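Putative glucosidase lplD, ALPHA-GALACTURONIDASE (Bacillus subtilis, PDB 3FEF) hydrolyses alpha-1,4-di-galacturonate and related alpha-galacturonides, using NAD(+) and manganese, as a homotetrameric glycosidase of glycosyl hydrolase family 4. Local coordinates at residues 24-29 / 61-66; 30-35 / 327-332; 50-55 / 310-315. All coordinates share one frame; numbering follows the deposited sequence.

Contact 1 of 3, residues 24-29 / 61-66; sequences SDLSID and WRYEAV
The W61 indole receives L26 over one face. L26 CD2 stands 3.7 Å above the ring plane, displaced toward the rim; it lies 4.2 Å from the centroid of the five-membered ring and 27° off the normal, which meets the geometry of a CH-pi contact. The nearest ring atom to it is W61 CE2, at 3.9 Å. Around the pyrrole carbon, W61 CD1 comes 3.8 Å from the backbone L26 O, so helix backbone as well as side chain borders the indole. The Y63 ring offers its phenol end instead: Y63 OH touches the other methyl, L26 CD1, at 3.6 Å. One leucine thus uses its two branches on two aromatics. With CG beside the backbone N (chi1 -73°), the fork of the leucine sends CD2 over the indole and CD1 to the hydroxyl of Y63; the side chain runs at about a right angle to that of W61. All three residues are buried, and no hydrogen bond crosses. W61 also touches I6, I8 and V36, and V36 touches L26 and Y63 as well. Helix 18-28 here packs through L26 in its last turn against the edge strand 61-66 of a six-stranded parallel sheet, with strand order 3-2-1-4-5-6, the hallmark of the Rossmann-type dinucleotide-binding fold.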
ATOM      1  N   SER A  24     -19.182  30.813 -24.928  1.00 29.60           N
ATOM      2  CA  SER A  24     -20.349  30.238 -25.590  1.00 30.81           C
ATOM      3  C   SER A  24     -21.195  29.430 -24.629  1.00 31.74           C
ATOM      4  O   SER A  24     -22.413  29.595 -24.575  1.00 32.74           O
ATOM      5  CB  SER A  24     -19.935  29.384 -26.781  1.00 28.75           C
ATOM      6  OG  SER A  24     -19.350  30.222 -27.768  1.00 31.12           O
ATOM      7  N   ASP A  25     -20.553  28.573 -23.842  1.00 34.25           N
ATOM      8  CA  ASP A  25     -21.304  27.716 -22.934  1.00 33.56           C
ATOM      9  C   ASP A  25     -21.947  28.526 -21.824  1.00 32.77           C
ATOM     10  O   ASP A  25     -23.094  28.282 -21.441  1.00 31.85           O
ATOM     11  CB  ASP A  25     -20.438  26.564 -22.413  1.00 35.44           C
ATOM     12  CG  ASP A  25     -20.219  25.507 -23.469  1.00 37.94           C
ATOM     13  OD1 ASP A  25     -21.070  25.424 -24.375  1.00 41.63           O
ATOM     14  OD2 ASP A  25     -19.201  24.786 -23.432  1.00 39.66           O
ATOM     15  N   LEU A  26     -21.228  29.520 -21.325  1.00 30.77           N
ATOM     16  CA  LEU A  26     -21.796  30.374 -20.288  1.00 32.32           C
ATOM     17  C   LEU A  26     -22.993  31.142 -20.813  1.00 33.78           C
ATOM     18  O   LEU A  26     -23.974  31.364 -20.099  1.00 36.41           O
ATOM     19  CB  LEU A  26     -20.758  31.361 -19.749  1.00 29.59           C
ATOM     20  CG  LEU A  26     -19.674  30.766 -18.854  1.00 29.45           C
ATOM     21  CD1 LEU A  26     -18.686  31.874 -18.466  1.00 29.27           C
ATOM     22  CD2 LEU A  26     -20.304  30.148 -17.621  1.00 27.31           C
ATOM     23  N   SER A  27     -22.920  31.557 -22.064  1.00 33.92           N
ATOM     24  CA  SER A  27     -23.934  32.472 -22.557  1.00 37.04           C
ATOM     25  C   SER A  27     -25.288  31.786 -22.670  1.00 37.62           C
ATOM     26  O   SER A  27     -26.313  32.443 -22.606  1.00 39.97           O
ATOM     27  CB  SER A  27     -23.507  33.094 -23.889  1.00 34.63           C
ATOM     28  OG  SER A  27     -23.626  32.147 -24.936  1.00 40.64           O
ATOM     29  N   ILE A  28     -25.299  30.466 -22.823  1.00 38.70           N
ATOM     30  CA  ILE A  28     -26.571  29.742 -22.941  1.00 42.16           C
ATOM     31  C   ILE A  28     -27.049  28.991 -21.690  1.00 43.18           C
ATOM     32  O   ILE A  28     -28.145  28.443 -21.691  1.00 42.29           O
ATOM     33  CB  ILE A  28     -26.576  28.747 -24.121  1.00 41.98           C
ATOM     34  CG1 ILE A  28     -25.395  27.775 -24.020  1.00 41.55           C
ATOM     35  CG2 ILE A  28     -26.556  29.498 -25.443  1.00 41.77           C
ATOM     36  CD1 ILE A  28     -25.280  26.863 -25.218  1.00 42.86           C
ATOM     37  N   ASP A  29     -26.240  28.941 -20.635  1.00 44.88           N
ATOM     38  CA  ASP A  29     -26.693  28.279 -19.413  1.00 44.62           C
ATOM     39  C   ASP A  29     -27.531  29.239 -18.580  1.00 45.11           C
ATOM     40  O   ASP A  29     -27.080  30.324 -18.238  1.00 47.32           O
ATOM     41  CB  ASP A  29     -25.520  27.730 -18.597  1.00 45.63           C
ATOM     42  CG  ASP A  29     -25.908  26.502 -17.788  1.00 45.59           C
ATOM     43  OD1 ASP A  29     -26.688  26.634 -16.823  1.00 45.49           O
ATOM     44  OD2 ASP A  29     -25.449  25.395 -18.132  1.00 48.79           O
ATOM     45  N   TRP A  61     -23.452  37.091 -17.808  1.00 40.31           N
ATOM     46  CA  TRP A  61     -22.118  37.186 -17.253  1.00 38.03           C
ATOM     47  C   TRP A  61     -21.397  38.491 -17.597  1.00 35.27           C
ATOM     48  O   TRP A  61     -21.337  38.886 -18.743  1.00 35.62           O
ATOM     49  CB  TRP A  61     -21.290  35.967 -17.669  1.00 36.16           C
ATOM     50  CG  TRP A  61     -21.804  34.692 -17.046  1.00 32.91           C
ATOM     51  CD1 TRP A  61     -22.822  33.901 -17.504  1.00 32.77           C
ATOM     52  CD2 TRP A  61     -21.330  34.081 -15.844  1.00 32.91           C
ATOM     53  NE1 TRP A  61     -23.007  32.833 -16.657  1.00 30.59           N
ATOM     54  CE2 TRP A  61     -22.099  32.917 -15.634  1.00 32.45           C
ATOM     55  CE3 TRP A  61     -20.318  34.397 -14.927  1.00 32.16           C
ATOM     56  CZ2 TRP A  61     -21.890  32.073 -14.549  1.00 31.76           C
ATOM     57  CZ3 TRP A  61     -20.110  33.563 -13.860  1.00 32.00           C
ATOM     58  CH2 TRP A  61     -20.893  32.413 -13.673  1.00 32.76           C
ATOM     59  N   ARG A  62     -20.846  39.147 -16.585  1.00 33.93           N
ATOM     60  CA  ARG A  62     -20.061  40.346 -16.791  1.00 35.02           C
ATOM     61  C   ARG A  62     -18.571  40.002 -16.803  1.00 34.33           C
ATOM     62  O   ARG A  62     -18.050  39.383 -15.869  1.00 34.80           O
ATOM     63  CB  ARG A  62     -20.375  41.389 -15.718  1.00 35.97           C
ATOM     64  CG  ARG A  62     -19.343  42.525 -15.606  1.00 44.06           C
ATOM     65  CD  ARG A  62     -20.044  43.869 -15.451  1.00 50.97           C
ATOM     66  NE  ARG A  62     -19.679  44.590 -14.228  1.00 57.00           N
ATOM     67  CZ  ARG A  62     -20.200  45.771 -13.872  1.00 60.24           C
ATOM     68  NH1 ARG A  62     -21.112  46.361 -14.646  1.00 60.04           N
ATOM     69  NH2 ARG A  62     -19.816  46.369 -12.742  1.00 59.58           N
ATOM     70  N   TYR A  63     -17.899  40.393 -17.876  1.00 31.58           N
ATOM     71  CA  TYR A  63     -16.489  40.122 -18.038  1.00 32.48           C
ATOM     72  C   TYR A  63     -15.680  41.362 -17.719  1.00 33.42           C
ATOM     73  O   TYR A  63     -16.092  42.460 -18.041  1.00 33.68           O
ATOM     74  CB  TYR A  63     -16.215  39.697 -19.473  1.00 32.99           C
ATOM     75  CG  TYR A  63     -16.801  38.353 -19.803  1.00 33.02           C
ATOM     76  CD1 TYR A  63     -18.147  38.224 -20.157  1.00 32.86           C
ATOM     77  CD2 TYR A  63     -16.021  37.201 -19.736  1.00 31.29           C
ATOM     78  CE1 TYR A  63     -18.683  36.991 -20.458  1.00 32.59           C
ATOM     79  CE2 TYR A  63     -16.558  35.959 -20.032  1.00 33.51           C
ATOM     80  CZ  TYR A  63     -17.882  35.865 -20.388  1.00 32.66           C
ATOM     81  OH  TYR A  63     -18.403  34.635 -20.684  1.00 37.16           O
ATOM     82  N   GLU A  64     -14.536  41.170 -17.070  1.00 34.40           N
ATOM     83  CA  GLU A  64     -13.607  42.250 -16.791  1.00 34.48           C
ATOM     84  C   GLU A  64     -12.154  41.770 -16.967  1.00 32.60           C
ATOM     85  O   GLU A  64     -11.706  40.856 -16.259  1.00 34.53           O
ATOM     86  CB  GLU A  64     -13.832  42.770 -15.362  1.00 36.08           C
ATOM     87  CG  GLU A  64     -13.168  44.115 -15.069  1.00 42.90           C
ATOM     88  CD  GLU A  64     -12.849  44.339 -13.580  1.00 47.48           C
ATOM     89  OE1 GLU A  64     -13.362  43.587 -12.711  1.00 47.54           O
ATOM     90  OE2 GLU A  64     -12.064  45.275 -13.281  1.00 49.89           O
ATOM     91  N   ALA A  65     -11.409  42.383 -17.889  1.00 31.14           N
ATOM     92  CA  ALA A  65      -9.952  42.174 -17.958  1.00 30.27           C
ATOM     93  C   ALA A  65      -9.247  42.818 -16.764  1.00 32.02           C
ATOM     94  O   ALA A  65      -9.411  44.004 -16.519  1.00 31.61           O
ATOM     95  CB  ALA A  65      -9.398  42.737 -19.242  1.00 29.40           C
ATOM     96  N   VAL A  66      -8.468  42.040 -16.021  1.00 35.11           N
ATOM     97  CA  VAL A  66      -7.760  42.551 -14.843  1.00 35.05           C
ATOM     98  C   VAL A  66      -6.252  42.371 -15.008  1.00 37.41           C
ATOM     99  O   VAL A  66      -5.797  41.520 -15.777  1.00 39.41           O
ATOM    100  CB  VAL A  66      -8.218  41.852 -13.538  1.00 35.50           C
ATOM    101  CG1 VAL A  66      -9.705  42.097 -13.282  1.00 33.92           C
ATOM    102  CG2 VAL A  66      -7.908  40.365 -13.604  1.00 35.92           C
TER

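Contact 2 of 3, residues 30-35 / 327-332; sequences ERMSGT and EGVNII
Where the loop leading into strand 34-39 of the Rossmann-type domain meets helix 328-335 of the C-terminal half, R31 and M32 face V329, N330 and I332. M32, built as selenomethionine, supplies the apolar part. Its chain is extended through chi2 and then bends at chi3 (-66°), which turns the terminal methyl to V329: M32 CE lies 3.6 Å from V329 CG1 and 3.9 Å from V329 O. The selenium takes a separate neighbour, M32 SE to I332 CG2 at 3.9 Å. M32 and V329 run past each other in opposite senses, whereas M32 and I332 cross at about a right angle.

R31 lies at the more accessible side. N330 OD1 approaches the edge of its guanidinium, near the plane, with R31 NH2 to N330 OD1 at 3.5 Å; the guanidinium and amide planes stand 70° apart. A water links the segments more clearly, accepting from R31 NH1 at 3.1 Å and donating to N330 O at 2.9 Å. The main charge partner of R31 is D29, in a salt bridge through NH2. The other end of the N330 amide is firmly directed: N330 ND2 donates to E327 OE1 at 2.7 Å and 173°, with the acceptor almost in the amide plane. E327 OE2 in turn pairs with R194.

Were N330 replaced by an alanine, E327 OE1 would probably lose this amide donor, leaving the carboxylate freer to turn despite its salt bridge to R194. R31 and E327 have their salt bridges with D29 and R194, outside the two segments, and no salt bridge crosses, so the join appears to rest on apolar packing and the water bridge.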
ATOM      1  N   GLU A  30     -28.762  28.852 -18.267  1.00 45.46           N
ATOM      2  CA  GLU A  30     -29.652  29.739 -17.525  1.00 45.41           C
ATOM      3  C   GLU A  30     -29.615  29.438 -16.024  1.00 43.33           C
ATOM      4  O   GLU A  30     -30.225  30.137 -15.217  1.00 44.90           O
ATOM      5  CB  GLU A  30     -31.075  29.653 -18.091  1.00 49.17           C
ATOM      6  CG  GLU A  30     -31.112  29.711 -19.626  1.00 53.34           C
ATOM      7  CD  GLU A  30     -32.404  30.302 -20.184  1.00 55.69           C
ATOM      8  OE1 GLU A  30     -33.252  30.772 -19.395  1.00 56.59           O
ATOM      9  OE2 GLU A  30     -32.565  30.306 -21.424  1.00 58.20           O
ATOM     10  N   ARG A  31     -28.862  28.412 -15.657  1.00 41.11           N
ATOM     11  CA  ARG A  31     -28.713  28.011 -14.264  1.00 37.35           C
ATOM     12  C   ARG A  31     -27.879  28.987 -13.431  1.00 36.49           C
ATOM     13  O   ARG A  31     -28.002  29.020 -12.216  1.00 37.85           O
ATOM     14  CB  ARG A  31     -28.096  26.611 -14.190  1.00 38.86           C
ATOM     15  CG  ARG A  31     -29.018  25.454 -14.636  1.00 36.37           C
ATOM     16  CD  ARG A  31     -28.290  24.092 -14.484  1.00 38.71           C
ATOM     17  NE  ARG A  31     -27.196  23.932 -15.442  1.00 35.66           N
ATOM     18  CZ  ARG A  31     -26.457  22.835 -15.584  1.00 36.94           C
ATOM     19  NH1 ARG A  31     -26.675  21.769 -14.822  1.00 36.76           N
ATOM     20  NH2 ARG A  31     -25.493  22.806 -16.498  1.00 35.18           N
HETATM   21  N   MSE A  32     -27.039  29.796 -14.072  1.00 35.43           N
HETATM   22  CA  MSE A  32     -26.049  30.572 -13.327  1.00 35.12           C
HETATM   23  C   MSE A  32     -25.835  31.982 -13.846  1.00 33.46           C
HETATM   24  O   MSE A  32     -26.136  32.291 -14.991  1.00 33.11           O
HETATM   25  CB  MSE A  32     -24.685  29.876 -13.381  1.00 36.21           C
HETATM   26  CG  MSE A  32     -24.609  28.500 -12.754  1.00 37.19           C
HETATM   27 SE   MSE A  32     -22.847  27.701 -13.126  1.00 43.32          SE
HETATM   28  CE  MSE A  32     -22.947  27.483 -15.055  1.00 37.95           C
ATOM     29  N   SER A  33     -25.257  32.825 -13.002  1.00 32.57           N
ATOM     30  CA  SER A  33     -24.789  34.119 -13.455  1.00 32.36           C
ATOM     31  C   SER A  33     -23.787  34.685 -12.470  1.00 29.19           C
ATOM     32  O   SER A  33     -23.765  34.286 -11.304  1.00 30.47           O
ATOM     33  CB  SER A  33     -25.969  35.082 -13.637  1.00 34.90           C
ATOM     34  OG  SER A  33     -26.315  35.666 -12.398  1.00 36.84           O
ATOM     35  N   GLY A  34     -22.969  35.626 -12.932  1.00 29.28           N
ATOM     36  CA  GLY A  34     -21.964  36.271 -12.090  1.00 27.79           C
ATOM     37  C   GLY A  34     -20.917  36.956 -12.950  1.00 32.04           C
ATOM     38  O   GLY A  34     -21.239  37.534 -13.990  1.00 30.59           O
ATOM     39  N   THR A  35     -19.656  36.874 -12.539  1.00 32.16           N
ATOM     40  CA  THR A  35     -18.588  37.599 -13.227  1.00 32.36           C
ATOM     41  C   THR A  35     -17.380  36.723 -13.582  1.00 30.68           C
ATOM     42  O   THR A  35     -17.038  35.775 -12.870  1.00 28.97           O
ATOM     43  CB  THR A  35     -18.056  38.735 -12.349  1.00 33.17           C
ATOM     44  OG1 THR A  35     -17.378  38.156 -11.236  1.00 38.11           O
ATOM     45  CG2 THR A  35     -19.197  39.595 -11.812  1.00 35.99           C
ATOM     46  N   GLU A 327     -17.288  20.200 -21.455  1.00 34.19           N
ATOM     47  CA  GLU A 327     -18.021  19.978 -20.196  1.00 33.66           C
ATOM     48  C   GLU A 327     -17.676  20.997 -19.095  1.00 32.17           C
ATOM     49  O   GLU A 327     -18.253  20.972 -17.996  1.00 32.17           O
ATOM     50  CB  GLU A 327     -17.810  18.546 -19.681  1.00 36.06           C
ATOM     51  CG  GLU A 327     -18.301  17.446 -20.626  1.00 41.62           C
ATOM     52  CD  GLU A 327     -19.801  17.134 -20.492  1.00 43.79           C
ATOM     53  OE1 GLU A 327     -20.548  17.927 -19.883  1.00 42.96           O
ATOM     54  OE2 GLU A 327     -20.235  16.076 -21.005  1.00 46.25           O
ATOM     55  N   GLY A 328     -16.754  21.902 -19.392  1.00 27.22           N
ATOM     56  CA  GLY A 328     -16.331  22.899 -18.411  1.00 26.68           C
ATOM     57  C   GLY A 328     -17.472  23.487 -17.608  1.00 27.14           C
ATOM     58  O   GLY A 328     -17.515  23.384 -16.370  1.00 27.92           O
ATOM     59  N   VAL A 329     -18.410  24.107 -18.310  1.00 27.32           N
ATOM     60  CA  VAL A 329     -19.545  24.760 -17.662  1.00 26.46           C
ATOM     61  C   VAL A 329     -20.508  23.804 -16.955  1.00 24.91           C
ATOM     62  O   VAL A 329     -21.059  24.130 -15.899  1.00 24.44           O
ATOM     63  CB  VAL A 329     -20.288  25.616 -18.669  1.00 28.21           C
ATOM     64  CG1 VAL A 329     -21.598  26.140 -18.070  1.00 27.40           C
ATOM     65  CG2 VAL A 329     -19.372  26.760 -19.117  1.00 28.76           C
ATOM     66  N   ASN A 330     -20.738  22.640 -17.555  1.00 23.11           N
ATOM     67  CA  ASN A 330     -21.491  21.591 -16.902  1.00 22.99           C
ATOM     68  C   ASN A 330     -20.815  21.182 -15.592  1.00 21.81           C
ATOM     69  O   ASN A 330     -21.480  20.950 -14.584  1.00 20.93           O
ATOM     70  CB  ASN A 330     -21.604  20.371 -17.814  1.00 29.47           C
ATOM     71  CG  ASN A 330     -22.575  20.594 -18.966  1.00 37.41           C
ATOM     72  OD1 ASN A 330     -23.395  21.512 -18.933  1.00 38.81           O
ATOM     73  ND2 ASN A 330     -22.491  19.745 -19.989  1.00 38.37           N
ATOM     74  N   ILE A 331     -19.486  21.115 -15.615  1.00 22.13           N
ATOM     75  CA  ILE A 331     -18.723  20.711 -14.459  1.00 23.46           C
ATOM     76  C   ILE A 331     -18.811  21.788 -13.400  1.00 23.94           C
ATOM     77  O   ILE A 331     -18.955  21.490 -12.215  1.00 24.33           O
ATOM     78  CB  ILE A 331     -17.235  20.444 -14.800  1.00 24.51           C
ATOM     79  CG1 ILE A 331     -17.090  19.182 -15.662  1.00 24.52           C
ATOM     80  CG2 ILE A 331     -16.415  20.286 -13.521  1.00 22.30           C
ATOM     81  CD1 ILE A 331     -15.634  18.882 -16.030  1.00 23.65           C
ATOM     82  N   ILE A 332     -18.740  23.044 -13.820  1.00 23.08           N
ATOM     83  CA  ILE A 332     -18.877  24.142 -12.866  1.00 23.24           C
ATOM     84  C   ILE A 332     -20.270  24.103 -12.215  1.00 24.21           C
ATOM     85  O   ILE A 332     -20.411  24.197 -10.990  1.00 25.96           O
ATOM     86  CB  ILE A 332     -18.651  25.502 -13.552  1.00 24.51           C
ATOM     87  CG1 ILE A 332     -17.194  25.633 -13.993  1.00 24.46           C
ATOM     88  CG2 ILE A 332     -19.079  26.657 -12.636  1.00 22.79           C
ATOM     89  CD1 ILE A 332     -16.937  26.807 -14.982  1.00 23.91           C
TER
HETATM   90  O   HOH W   1     -24.204  19.882 -14.522  1.00 24.16           O

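Contact 3 of 3, residues 50-55 / 310-315; sequences EVIGNH and ERLIVQ
L312 and I313 are the residues of 310-315 that reach the opposite helix, and both meet I52. Taken in order, E310 comes first; its carboxylate turns through a salt bridge to K48, two residues before segment 50-55 on helix 43-53. Two residues on, L312 presents its CB to the isoleucine: I52 CG1 lies 4.1 Å from L312 CB, and I52 CD1 lies 4.2 Å from the same carbon. The two side chains cross at about a right angle, so the ethyl branch of I52 is laid across the root of the leucine. I313 follows with its own ethyl branch, I313 CG1 standing 4.1 Å from I52 CG1, again nearly perpendicular. I52 CG1 is the atom common to both approaches, because chi1 of -66° sets it beside the backbone N with CG2 turned the other way. The backbones come closest here as well, I52 CA being 6.4 Å from I313 CA. At the carbonyl of I313 a water sits in the plane of the H55 ring, at its edge, but its link to H55 NE2, 3.5 Å away, is weak. V319 also touches I52, and R317 touches L312. No direct hydrogen bond joins the two segments, and the branched aliphatic groups meet at full van der Waals distance, which implies cohesion by dispersion and burial of apolar surface.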
ATOM      1  N   GLU A  50     -12.788  40.625 -23.157  1.00 31.23           N
ATOM      2  CA  GLU A  50     -13.711  41.289 -22.255  1.00 33.61           C
ATOM      3  C   GLU A  50     -14.827  41.963 -23.050  1.00 34.55           C
ATOM      4  O   GLU A  50     -15.988  41.922 -22.658  1.00 34.14           O
ATOM      5  CB  GLU A  50     -12.985  42.303 -21.385  1.00 34.13           C
ATOM      6  CG  GLU A  50     -13.911  43.186 -20.610  1.00 37.16           C
ATOM      7  CD  GLU A  50     -13.301  44.541 -20.340  1.00 41.78           C
ATOM      8  OE1 GLU A  50     -12.453  44.654 -19.420  1.00 40.31           O
ATOM      9  OE2 GLU A  50     -13.675  45.496 -21.056  1.00 44.59           O
ATOM     10  N   VAL A  51     -14.471  42.576 -24.176  1.00 34.86           N
ATOM     11  CA  VAL A  51     -15.452  43.293 -24.993  1.00 34.73           C
ATOM     12  C   VAL A  51     -16.366  42.311 -25.731  1.00 35.58           C
ATOM     13  O   VAL A  51     -17.577  42.476 -25.761  1.00 32.68           O
ATOM     14  CB  VAL A  51     -14.759  44.247 -26.013  1.00 35.11           C
ATOM     15  CG1 VAL A  51     -15.776  44.859 -26.969  1.00 31.14           C
ATOM     16  CG2 VAL A  51     -13.980  45.335 -25.286  1.00 33.49           C
ATOM     17  N   ILE A  52     -15.781  41.284 -26.335  1.00 34.87           N
ATOM     18  CA  ILE A  52     -16.586  40.225 -26.932  1.00 35.88           C
ATOM     19  C   ILE A  52     -17.465  39.538 -25.876  1.00 36.73           C
ATOM     20  O   ILE A  52     -18.633  39.249 -26.109  1.00 37.30           O
ATOM     21  CB  ILE A  52     -15.687  39.195 -27.601  1.00 37.72           C
ATOM     22  CG1 ILE A  52     -14.955  39.835 -28.793  1.00 36.60           C
ATOM     23  CG2 ILE A  52     -16.482  37.969 -28.003  1.00 36.97           C
ATOM     24  CD1 ILE A  52     -13.737  39.039 -29.259  1.00 35.87           C
ATOM     25  N   GLY A  53     -16.913  39.306 -24.695  1.00 35.69           N
ATOM     26  CA  GLY A  53     -17.683  38.641 -23.650  1.00 36.80           C
ATOM     27  C   GLY A  53     -18.924  39.413 -23.227  1.00 36.63           C
ATOM     28  O   GLY A  53     -20.015  38.836 -23.059  1.00 32.55           O
ATOM     29  N   ASN A  54     -18.747  40.718 -23.045  1.00 35.41           N
ATOM     30  CA  ASN A  54     -19.834  41.597 -22.631  1.00 36.97           C
ATOM     31  C   ASN A  54     -20.834  41.888 -23.756  1.00 37.67           C
ATOM     32  O   ASN A  54     -21.818  42.583 -23.549  1.00 41.51           O
ATOM     33  CB  ASN A  54     -19.278  42.894 -22.024  1.00 33.19           C
ATOM     34  CG  ASN A  54     -18.702  42.676 -20.648  1.00 34.57           C
ATOM     35  OD1 ASN A  54     -19.175  41.819 -19.901  1.00 32.21           O
ATOM     36  ND2 ASN A  54     -17.675  43.442 -20.296  1.00 34.23           N
ATOM     37  N   HIS A  55     -20.575  41.354 -24.940  1.00 40.14           N
ATOM     38  CA  HIS A  55     -21.543  41.398 -26.033  1.00 41.75           C
ATOM     39  C   HIS A  55     -22.214  40.041 -26.200  1.00 44.14           C
ATOM     40  O   HIS A  55     -22.955  39.835 -27.151  1.00 43.85           O
ATOM     41  CB  HIS A  55     -20.865  41.732 -27.368  1.00 43.24           C
ATOM     42  CG  HIS A  55     -20.471  43.167 -27.526  1.00 44.30           C
ATOM     43  ND1 HIS A  55     -21.220  44.209 -27.021  1.00 46.72           N
ATOM     44  CD2 HIS A  55     -19.428  43.733 -28.174  1.00 45.21           C
ATOM     45  CE1 HIS A  55     -20.641  45.354 -27.333  1.00 46.82           C
ATOM     46  NE2 HIS A  55     -19.553  45.093 -28.034  1.00 47.86           N
ATOM     47  N   GLU A 310     -10.736  40.450 -34.248  1.00 42.01           N
ATOM     48  CA  GLU A 310     -10.894  41.859 -34.616  1.00 47.01           C
ATOM     49  C   GLU A 310     -12.231  42.078 -35.320  1.00 46.46           C
ATOM     50  O   GLU A 310     -12.832  43.146 -35.223  1.00 46.65           O
ATOM     51  CB  GLU A 310      -9.728  42.345 -35.487  1.00 50.29           C
ATOM     52  CG  GLU A 310      -8.383  42.417 -34.754  1.00 54.20           C
ATOM     53  CD  GLU A 310      -8.471  43.183 -33.433  1.00 59.55           C
ATOM     54  OE1 GLU A 310      -9.016  44.318 -33.420  1.00 60.85           O
ATOM     55  OE2 GLU A 310      -7.989  42.648 -32.403  1.00 60.26           O
ATOM     56  N   ARG A 311     -12.700  41.043 -36.010  1.00 47.08           N
ATOM     57  CA  ARG A 311     -13.978  41.088 -36.707  1.00 47.76           C
ATOM     58  C   ARG A 311     -15.105  41.309 -35.713  1.00 48.65           C
ATOM     59  O   ARG A 311     -15.880  42.263 -35.831  1.00 48.06           O
ATOM     60  CB  ARG A 311     -14.202  39.779 -37.453  1.00 49.49           C
ATOM     61  CG  ARG A 311     -14.902  39.924 -38.797  1.00 53.38           C
ATOM     62  CD  ARG A 311     -15.071  38.558 -39.458  1.00 55.51           C
ATOM     63  NE  ARG A 311     -16.024  37.730 -38.712  1.00 60.08           N
ATOM     64  CZ  ARG A 311     -16.099  36.403 -38.788  1.00 61.25           C
ATOM     65  NH1 ARG A 311     -15.266  35.730 -39.578  1.00 61.99           N
ATOM     66  NH2 ARG A 311     -17.004  35.747 -38.067  1.00 60.40           N
ATOM     67  N   LEU A 312     -15.188  40.424 -34.722  1.00 46.54           N
ATOM     68  CA  LEU A 312     -16.209  40.533 -33.697  1.00 45.17           C
ATOM     69  C   LEU A 312     -16.133  41.885 -32.988  1.00 44.50           C
ATOM     70  O   LEU A 312     -17.152  42.471 -32.664  1.00 44.48           O
ATOM     71  CB  LEU A 312     -16.104  39.380 -32.691  1.00 44.02           C
ATOM     72  CG  LEU A 312     -16.210  37.961 -33.271  1.00 44.38           C
ATOM     73  CD1 LEU A 312     -15.785  36.900 -32.252  1.00 41.64           C
ATOM     74  CD2 LEU A 312     -17.607  37.668 -33.803  1.00 42.47           C
ATOM     75  N   ILE A 313     -14.928  42.383 -32.743  1.00 44.50           N
ATOM     76  CA  ILE A 313     -14.789  43.668 -32.076  1.00 46.88           C
ATOM     77  C   ILE A 313     -15.301  44.827 -32.944  1.00 48.41           C
ATOM     78  O   ILE A 313     -15.885  45.775 -32.438  1.00 49.67           O
ATOM     79  CB  ILE A 313     -13.334  43.933 -31.659  1.00 47.60           C
ATOM     80  CG1 ILE A 313     -12.956  43.023 -30.477  1.00 48.24           C
ATOM     81  CG2 ILE A 313     -13.145  45.408 -31.310  1.00 46.38           C
ATOM     82  CD1 ILE A 313     -11.525  43.157 -30.014  1.00 47.48           C
ATOM     83  N   VAL A 314     -15.077  44.736 -34.248  1.00 49.63           N
ATOM     84  CA  VAL A 314     -15.545  45.742 -35.198  1.00 50.76           C
ATOM     85  C   VAL A 314     -17.062  45.711 -35.342  1.00 50.77           C
ATOM     86  O   VAL A 314     -17.722  46.748 -35.295  1.00 51.08           O
ATOM     87  CB  VAL A 314     -14.930  45.508 -36.592  1.00 50.77           C
ATOM     88  CG1 VAL A 314     -15.823  46.088 -37.675  1.00 51.03           C
ATOM     89  CG2 VAL A 314     -13.521  46.093 -36.659  1.00 50.89           C
ATOM     90  N   GLN A 315     -17.601  44.512 -35.526  1.00 50.31           N
ATOM     91  CA  GLN A 315     -19.035  44.306 -35.661  1.00 49.37           C
ATOM     92  C   GLN A 315     -19.749  44.335 -34.314  1.00 48.65           C
ATOM     93  O   GLN A 315     -20.953  44.143 -34.241  1.00 47.35           O
ATOM     94  CB  GLN A 315     -19.294  42.969 -36.348  1.00 51.34           C
ATOM     95  CG  GLN A 315     -18.769  42.909 -37.766  1.00 53.04           C
ATOM     96  CD  GLN A 315     -18.663  41.495 -38.270  1.00 55.11           C
ATOM     97  OE1 GLN A 315     -18.720  40.548 -37.487  1.00 57.99           O
ATOM     98  NE2 GLN A 315     -18.494  41.337 -39.577  1.00 54.83           N
TER
HETATM   99  O   HOH W   2     -16.835  45.744 -30.108  1.00 46.89           O

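How the contacts relate
Contacts 1 and 2 are neighbours, their centres 9 Å apart: R62 N probably bonds to G34 O (3.1 Å) between adjacent strands, and D25 CB packs on V329 CG2 at 3.5 Å, so helix 18-28 touches both the sheet and helix 328-335. Contact 1 also meets contact 3, 12 Å away between centres, where N54 OD1 (2.8 Å from Y63 N) and E50 OE1 (2.9 Å from A65 N) probably accept from the edge strand. Contacts 2 and 3 do not touch; their nearest atoms are about 8 Å apart. Both join the Rossmann-type domain to the C-terminal half. Contact 2 is nearer the catalytic centre, the N330 side chain being about 12 Å from that of H170, the probable proton donor.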